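Local coordinates for N-acetyltransferase family protein (Bacillus anthracis, PDB 3LNB), which probably transfers acetyl groups from acetyl-coenzyme A to arylamines such as sulfamethoxazole, inactivating that drug, and is seen here with coenzyme A, at residues I73-K83 with E228-V239. The protein carries 1 engineered substitution. Residues are numbered along the deposited sequence; the frame is centred on the assembly and turned at random.
Sequences IMAGTIKNISK and EQKVNNIQKVIV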
ATOM      1  N   ILE A  73      -8.760   1.941 -12.690  1.00 13.52           N
ATOM      2  CA  ILE A  73      -8.712   3.330 -13.127  1.00 15.18           C
ATOM      3  C   ILE A  73      -8.465   3.313 -14.631  1.00 15.11           C
ATOM      4  O   ILE A  73      -9.109   4.039 -15.380  1.00 15.72           O
ATOM      5  CB  ILE A  73      -7.563   4.111 -12.420  1.00 14.86           C
ATOM      6  CG1 ILE A  73      -7.842   4.188 -10.914  1.00 13.45           C
ATOM      7  CG2 ILE A  73      -7.420   5.501 -13.019  1.00 14.24           C
ATOM      8  CD1 ILE A  73      -6.781   4.919 -10.116  1.00 13.50           C
ATOM      9  N   MET A  74      -7.535   2.470 -15.067  1.00 15.25           N
ATOM     10  CA  MET A  74      -7.219   2.353 -16.488  1.00 16.78           C
ATOM     11  C   MET A  74      -8.413   1.816 -17.290  1.00 16.99           C
ATOM     12  O   MET A  74      -8.711   2.302 -18.380  1.00 15.79           O
ATOM     13  CB  MET A  74      -6.019   1.420 -16.685  1.00 17.70           C
ATOM     14  CG  MET A  74      -4.721   1.930 -16.072  1.00 21.64           C
ATOM     15  SD  MET A  74      -4.110   3.411 -16.903  1.00 26.74           S
ATOM     16  CE  MET A  74      -4.847   4.706 -15.950  1.00 18.15           C
ATOM     17  N   ALA A  75      -9.099   0.818 -16.741  1.00 16.51           N
ATOM     18  CA  ALA A  75     -10.243   0.217 -17.426  1.00 17.26           C
ATOM     19  C   ALA A  75     -11.554   0.975 -17.231  1.00 17.53           C
ATOM     20  O   ALA A  75     -12.550   0.674 -17.890  1.00 18.06           O
ATOM     21  CB  ALA A  75     -10.415  -1.227 -16.972  1.00 17.90           C
ATOM     22  N   GLY A  76     -11.564   1.951 -16.330  1.00 16.69           N
ATOM     23  CA  GLY A  76     -12.787   2.703 -16.085  1.00 17.53           C
ATOM     24  C   GLY A  76     -13.850   1.853 -15.402  1.00 18.06           C
ATOM     25  O   GLY A  76     -15.025   1.881 -15.783  1.00 17.70           O
ATOM     26  N   THR A  77     -13.435   1.092 -14.392  1.00 17.30           N
ATOM     27  CA  THR A  77     -14.335   0.222 -13.637  1.00 17.60           C
ATOM     28  C   THR A  77     -14.119   0.442 -12.140  1.00 18.01           C
ATOM     29  O   THR A  77     -13.890  -0.498 -11.381  1.00 17.69           O
ATOM     30  CB  THR A  77     -14.078  -1.258 -13.988  1.00 18.50           C
ATOM     31  OG1 THR A  77     -12.690  -1.567 -13.778  1.00 17.38           O
ATOM     32  CG2 THR A  77     -14.435  -1.521 -15.444  1.00 15.66           C
ATOM     33  N   ILE A  78     -14.216   1.701 -11.734  1.00 18.03           N
ATOM     34  CA  ILE A  78     -14.003   2.111 -10.354  1.00 19.46           C
ATOM     35  C   ILE A  78     -15.278   2.205  -9.522  1.00 18.81           C
ATOM     36  O   ILE A  78     -16.182   2.979  -9.842  1.00 18.83           O
ATOM     37  CB  ILE A  78     -13.329   3.488 -10.309  1.00 20.92           C
ATOM     38  CG1 ILE A  78     -12.130   3.498 -11.256  1.00 20.96           C
ATOM     39  CG2 ILE A  78     -12.909   3.818  -8.877  1.00 22.20           C
ATOM     40  CD1 ILE A  78     -11.877   4.856 -11.896  1.00 24.36           C
ATOM     41  N   LYS A  79     -15.335   1.417  -8.456  1.00 18.58           N
ATOM     42  CA  LYS A  79     -16.471   1.421  -7.537  1.00 19.60           C
ATOM     43  C   LYS A  79     -16.068   2.190  -6.289  1.00 19.47           C
ATOM     44  O   LYS A  79     -14.880   2.427  -6.046  1.00 19.28           O
ATOM     45  CB  LYS A  79     -16.849  -0.001  -7.116  1.00 20.24           C
ATOM     46  CG  LYS A  79     -17.525  -0.826  -8.183  1.00 22.59           C
ATOM     47  CD  LYS A  79     -17.923  -2.206  -7.659  1.00 22.46           C
ATOM     48  CE  LYS A  79     -19.074  -2.121  -6.675  1.00 23.16           C
ATOM     49  NZ  LYS A  79     -19.810  -3.409  -6.581  1.00 23.12           N
ATOM     50  N   ASN A  80     -17.055   2.583  -5.495  1.00 19.24           N
ATOM     51  CA  ASN A  80     -16.760   3.288  -4.258  1.00 17.63           C
ATOM     52  C   ASN A  80     -16.145   2.262  -3.319  1.00 16.20           C
ATOM     53  O   ASN A  80     -16.348   1.053  -3.477  1.00 13.92           O
ATOM     54  CB  ASN A  80     -18.036   3.863  -3.643  1.00 19.02           C
ATOM     55  CG  ASN A  80     -19.176   2.874  -3.653  1.00 20.30           C
ATOM     56  OD1 ASN A  80     -19.673   2.504  -4.714  1.00 21.60           O
ATOM     57  ND2 ASN A  80     -19.601   2.436  -2.469  1.00 20.22           N
ATOM     58  N   ILE A  81     -15.396   2.750  -2.341  1.00 15.66           N
ATOM     59  CA  ILE A  81     -14.736   1.888  -1.381  1.00 14.66           C
ATOM     60  C   ILE A  81     -15.672   1.510  -0.235  1.00 15.26           C
ATOM     61  O   ILE A  81     -16.357   2.363   0.328  1.00 13.15           O
ATOM     62  CB  ILE A  81     -13.493   2.595  -0.799  1.00 17.27           C
ATOM     63  CG1 ILE A  81     -12.621   3.137  -1.939  1.00 17.22           C
ATOM     64  CG2 ILE A  81     -12.708   1.634   0.078  1.00 16.82           C
ATOM     65  CD1 ILE A  81     -12.069   2.083  -2.861  1.00 17.97           C
ATOM     66  N   SER A  82     -15.695   0.219   0.090  1.00 13.54           N
ATOM     67  CA  SER A  82     -16.502  -0.315   1.178  1.00 14.19           C
ATOM     68  C   SER A  82     -15.901  -1.667   1.550  1.00 14.80           C
ATOM     69  O   SER A  82     -15.197  -2.282   0.742  1.00 13.31           O
ATOM     70  CB  SER A  82     -17.959  -0.503   0.748  1.00 14.15           C
ATOM     71  OG  SER A  82     -18.115  -1.687  -0.012  1.00 14.72           O
ATOM     72  N   LYS A  83     -16.172  -2.124   2.770  1.00 14.93           N
ATOM     73  CA  LYS A  83     -15.648  -3.407   3.229  1.00 15.98           C
ATOM     74  C   LYS A  83     -15.968  -4.498   2.210  1.00 16.69           C
ATOM     75  O   LYS A  83     -15.074  -5.184   1.705  1.00 16.86           O
ATOM     76  CB  LYS A  83     -16.259  -3.781   4.587  1.00 17.35           C
ATOM     77  CG  LYS A  83     -15.887  -5.190   5.054  1.00 19.54           C
ATOM     78  CD  LYS A  83     -16.612  -5.584   6.332  1.00 21.29           C
ATOM     79  CE  LYS A  83     -16.140  -4.765   7.512  1.00 23.92           C
ATOM     80  NZ  LYS A  83     -16.954  -5.053   8.729  1.00 26.20           N
ATOM     81  N   GLU A 228     -14.965   6.626   5.373  1.00 16.52           N
ATOM     82  CA  GLU A 228     -15.112   6.052   4.037  1.00 17.26           C
ATOM     83  C   GLU A 228     -15.423   7.114   2.976  1.00 16.38           C
ATOM     84  O   GLU A 228     -14.945   7.030   1.841  1.00 16.66           O
ATOM     85  CB  GLU A 228     -16.204   4.968   4.052  1.00 19.45           C
ATOM     86  CG  GLU A 228     -16.155   4.005   2.870  1.00 23.18           C
ATOM     87  CD  GLU A 228     -16.048   2.536   3.292  1.00 25.31           C
ATOM     88  OE1 GLU A 228     -17.040   1.977   3.819  1.00 25.79           O
ATOM     89  OE2 GLU A 228     -14.964   1.939   3.102  1.00 25.61           O
ATOM     90  N   GLN A 229     -16.205   8.123   3.343  1.00 15.91           N
ATOM     91  CA  GLN A 229     -16.536   9.172   2.389  1.00 16.71           C
ATOM     92  C   GLN A 229     -15.262   9.893   1.942  1.00 14.57           C
ATOM     93  O   GLN A 229     -15.066  10.138   0.753  1.00 14.78           O
ATOM     94  CB  GLN A 229     -17.518  10.174   2.998  1.00 18.36           C
ATOM     95  CG  GLN A 229     -18.405  10.830   1.952  1.00 24.22           C
ATOM     96  CD  GLN A 229     -19.513  11.666   2.552  1.00 27.43           C
ATOM     97  OE1 GLN A 229     -20.064  11.329   3.609  1.00 29.99           O
ATOM     98  NE2 GLN A 229     -19.867  12.753   1.873  1.00 29.18           N
ATOM     99  N   LYS A 230     -14.396  10.224   2.896  1.00 14.76           N
ATOM    100  CA  LYS A 230     -13.137  10.902   2.583  1.00 14.51           C
ATOM    101  C   LYS A 230     -12.288   9.978   1.721  1.00 13.74           C
ATOM    102  O   LYS A 230     -11.665  10.412   0.757  1.00 15.49           O
ATOM    103  CB  LYS A 230     -12.380  11.252   3.869  1.00 14.43           C
ATOM    104  CG  LYS A 230     -10.930  11.699   3.660  1.00 13.93           C
ATOM    105  CD  LYS A 230     -10.809  13.008   2.875  1.00 16.09           C
ATOM    106  CE  LYS A 230      -9.345  13.420   2.736  1.00 16.43           C
ATOM    107  NZ  LYS A 230      -9.158  14.679   1.957  1.00 19.79           N
ATOM    108  N   VAL A 231     -12.263   8.698   2.080  1.00 14.57           N
ATOM    109  CA  VAL A 231     -11.503   7.724   1.314  1.00 14.39           C
ATOM    110  C   VAL A 231     -12.055   7.659  -0.110  1.00 14.27           C
ATOM    111  O   VAL A 231     -11.299   7.474  -1.057  1.00 14.69           O
ATOM    112  CB  VAL A 231     -11.547   6.332   1.982  1.00 13.91           C
ATOM    113  CG1 VAL A 231     -10.996   5.272   1.046  1.00 15.13           C
ATOM    114  CG2 VAL A 231     -10.712   6.359   3.252  1.00 13.97           C
ATOM    115  N   ASN A 232     -13.369   7.825  -0.266  1.00 15.96           N
ATOM    116  CA  ASN A 232     -13.957   7.817  -1.606  1.00 15.91           C
ATOM    117  C   ASN A 232     -13.590   9.103  -2.331  1.00 16.63           C
ATOM    118  O   ASN A 232     -13.465   9.114  -3.557  1.00 16.24           O
ATOM    119  CB  ASN A 232     -15.480   7.691  -1.558  1.00 18.40           C
ATOM    120  CG  ASN A 232     -15.935   6.302  -1.177  1.00 18.89           C
ATOM    121  OD1 ASN A 232     -15.540   5.317  -1.793  1.00 18.17           O
ATOM    122  ND2 ASN A 232     -16.768   6.217  -0.152  1.00 23.06           N
ATOM    123  N   ASN A 233     -13.417  10.189  -1.577  1.00 16.91           N
ATOM    124  CA  ASN A 233     -13.046  11.467  -2.187  1.00 19.41           C
ATOM    125  C   ASN A 233     -11.595  11.351  -2.656  1.00 17.68           C
ATOM    126  O   ASN A 233     -11.236  11.843  -3.719  1.00 17.30           O
ATOM    127  CB  ASN A 233     -13.170  12.621  -1.180  1.00 20.57           C
ATOM    128  CG  ASN A 233     -13.007  13.997  -1.837  1.00 26.89           C
ATOM    129  OD1 ASN A 233     -13.889  14.462  -2.572  1.00 29.14           O
ATOM    130  ND2 ASN A 233     -11.875  14.648  -1.587  1.00 27.08           N
ATOM    131  N   ILE A 234     -10.768  10.692  -1.852  1.00 17.14           N
ATOM    132  CA  ILE A 234      -9.369  10.503  -2.199  1.00 15.45           C
ATOM    133  C   ILE A 234      -9.281   9.689  -3.489  1.00 14.81           C
ATOM    134  O   ILE A 234      -8.475   9.990  -4.368  1.00 13.80           O
ATOM    135  CB  ILE A 234      -8.598   9.772  -1.066  1.00 16.03           C
ATOM    136  CG1 ILE A 234      -8.520  10.668   0.175  1.00 17.26           C
ATOM    137  CG2 ILE A 234      -7.192   9.408  -1.531  1.00 15.17           C
ATOM    138  CD1 ILE A 234      -7.816  10.031   1.378  1.00 16.75           C
ATOM    139  N   GLN A 235     -10.118   8.664  -3.609  1.00 15.41           N
ATOM    140  CA  GLN A 235     -10.093   7.846  -4.811  1.00 16.03           C
ATOM    141  C   GLN A 235     -10.440   8.694  -6.028  1.00 17.45           C
ATOM    142  O   GLN A 235      -9.770   8.622  -7.057  1.00 15.99           O
ATOM    143  CB  GLN A 235     -11.081   6.681  -4.711  1.00 16.40           C
ATOM    144  CG  GLN A 235     -11.027   5.761  -5.914  1.00 17.39           C
ATOM    145  CD  GLN A 235     -11.924   4.540  -5.779  1.00 18.52           C
ATOM    146  OE1 GLN A 235     -11.493   3.418  -6.039  1.00 19.25           O
ATOM    147  NE2 GLN A 235     -13.177   4.756  -5.384  1.00 17.19           N
ATOM    148  N   LYS A 236     -11.483   9.504  -5.905  1.00 17.31           N
ATOM    149  CA  LYS A 236     -11.895  10.343  -7.020  1.00 20.92           C
ATOM    150  C   LYS A 236     -10.802  11.316  -7.461  1.00 21.68           C
ATOM    151  O   LYS A 236     -10.617  11.539  -8.658  1.00 23.21           O
ATOM    152  CB  LYS A 236     -13.181  11.097  -6.666  1.00 22.27           C
ATOM    153  CG  LYS A 236     -13.672  12.040  -7.763  1.00 26.38           C
ATOM    154  CD  LYS A 236     -13.703  11.384  -9.155  1.00 26.09           C
ATOM    155  CE  LYS A 236     -14.793  10.337  -9.293  1.00 26.47           C
ATOM    156  NZ  LYS A 236     -14.933   9.901 -10.729  1.00 26.54           N
ATOM    157  N   VAL A 237     -10.077  11.892  -6.505  1.00 21.04           N
ATOM    158  CA  VAL A 237      -9.000  12.828  -6.828  1.00 21.59           C
ATOM    159  C   VAL A 237      -7.864  12.124  -7.575  1.00 20.51           C
ATOM    160  O   VAL A 237      -7.212  12.711  -8.434  1.00 19.08           O
ATOM    161  CB  VAL A 237      -8.407  13.477  -5.551  1.00 22.67           C
ATOM    162  CG1 VAL A 237      -7.233  14.378  -5.921  1.00 23.86           C
ATOM    163  CG2 VAL A 237      -9.472  14.278  -4.829  1.00 23.03           C
ATOM    164  N   ILE A 238      -7.628  10.863  -7.234  1.00 19.51           N
ATOM    165  CA  ILE A 238      -6.581  10.086  -7.875  1.00 18.52           C
ATOM    166  C   ILE A 238      -7.024   9.672  -9.280  1.00 19.12           C
ATOM    167  O   ILE A 238      -6.205   9.499 -10.190  1.00 17.92           O
ATOM    168  CB  ILE A 238      -6.244   8.859  -7.012  1.00 19.47           C
ATOM    169  CG1 ILE A 238      -5.448   9.321  -5.783  1.00 18.79           C
ATOM    170  CG2 ILE A 238      -5.493   7.823  -7.823  1.00 18.30           C
ATOM    171  CD1 ILE A 238      -5.062   8.203  -4.841  1.00 23.90           C
ATOM    172  N   VAL A 239      -8.333   9.530  -9.446  1.00 19.14           N
ATOM    173  CA  VAL A 239      -8.914   9.171 -10.728  1.00 22.52           C
ATOM    174  C   VAL A 239      -8.978  10.373 -11.676  1.00 24.68           C
ATOM    175  O   VAL A 239      -8.812  10.214 -12.885  1.00 25.90           O
ATOM    176  CB  VAL A 239     -10.359   8.634 -10.563  1.00 21.43           C
ATOM    177  CG1 VAL A 239     -10.994   8.415 -11.937  1.00 22.07           C
ATOM    178  CG2 VAL A 239     -10.352   7.342  -9.778  1.00 20.17           C
TER
HETATM  179  O   HOH W   1     -18.501   3.719  -0.127  1.00 23.19           O
HETATM  180  O   HOH W   2     -17.851  -0.319   4.454  1.00 21.59           O
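I81 and Q235 meet where an extended loop of this arylamine N-acetyltransferase, running from a Schellman-terminated helix to the N-cap of helix 83-92, lies along helix 228-240. The tight part joins I73, I78 and I81 to V231, Q235, I238 and V239 on one face of the helix. I81, buried, sets CG1 against CG1 of V231 at 4.0 Å, the two crossing at about a right angle; V231 also touches S104 of helix 99-112. Q235, with CG anti to its backbone N (chi1 -177°) and an extended chain, is long enough to present NE2 to K79 O at 3.0 Å; the donor is tilted 32° from that carbonyl plane. Its OE1 lies beside the methyls of I78 and I81. Farther along, I78 CD1 and V239 CG2 come tip to tip at 3.6 Å, and I73 crosses I238, whose side chain lies about 5 Å from coenzyme A. These four meet through methyl and methylene groups, which need no polar partner, so beta-branched aliphatic residues fill the place. G76, at positive phi, turns the chain out of the preceding helix as its C-prime residue. The polar border is watery. E228 lies against I81 O, its OE2 held by Y108, while OE1 accepts a hydrogen bond from a water that in turn accepts one from K83 N. Asparagine, able to donate and accept, suits position 232: I81 N donates to N232 OD1 at 2.6 Å, nearly straight and in the plane of that side-chain carbonyl. A second water accepts hydrogen bonds from N80 ND2 and N232 ND2 and donates to I81 O at 2.6 Å.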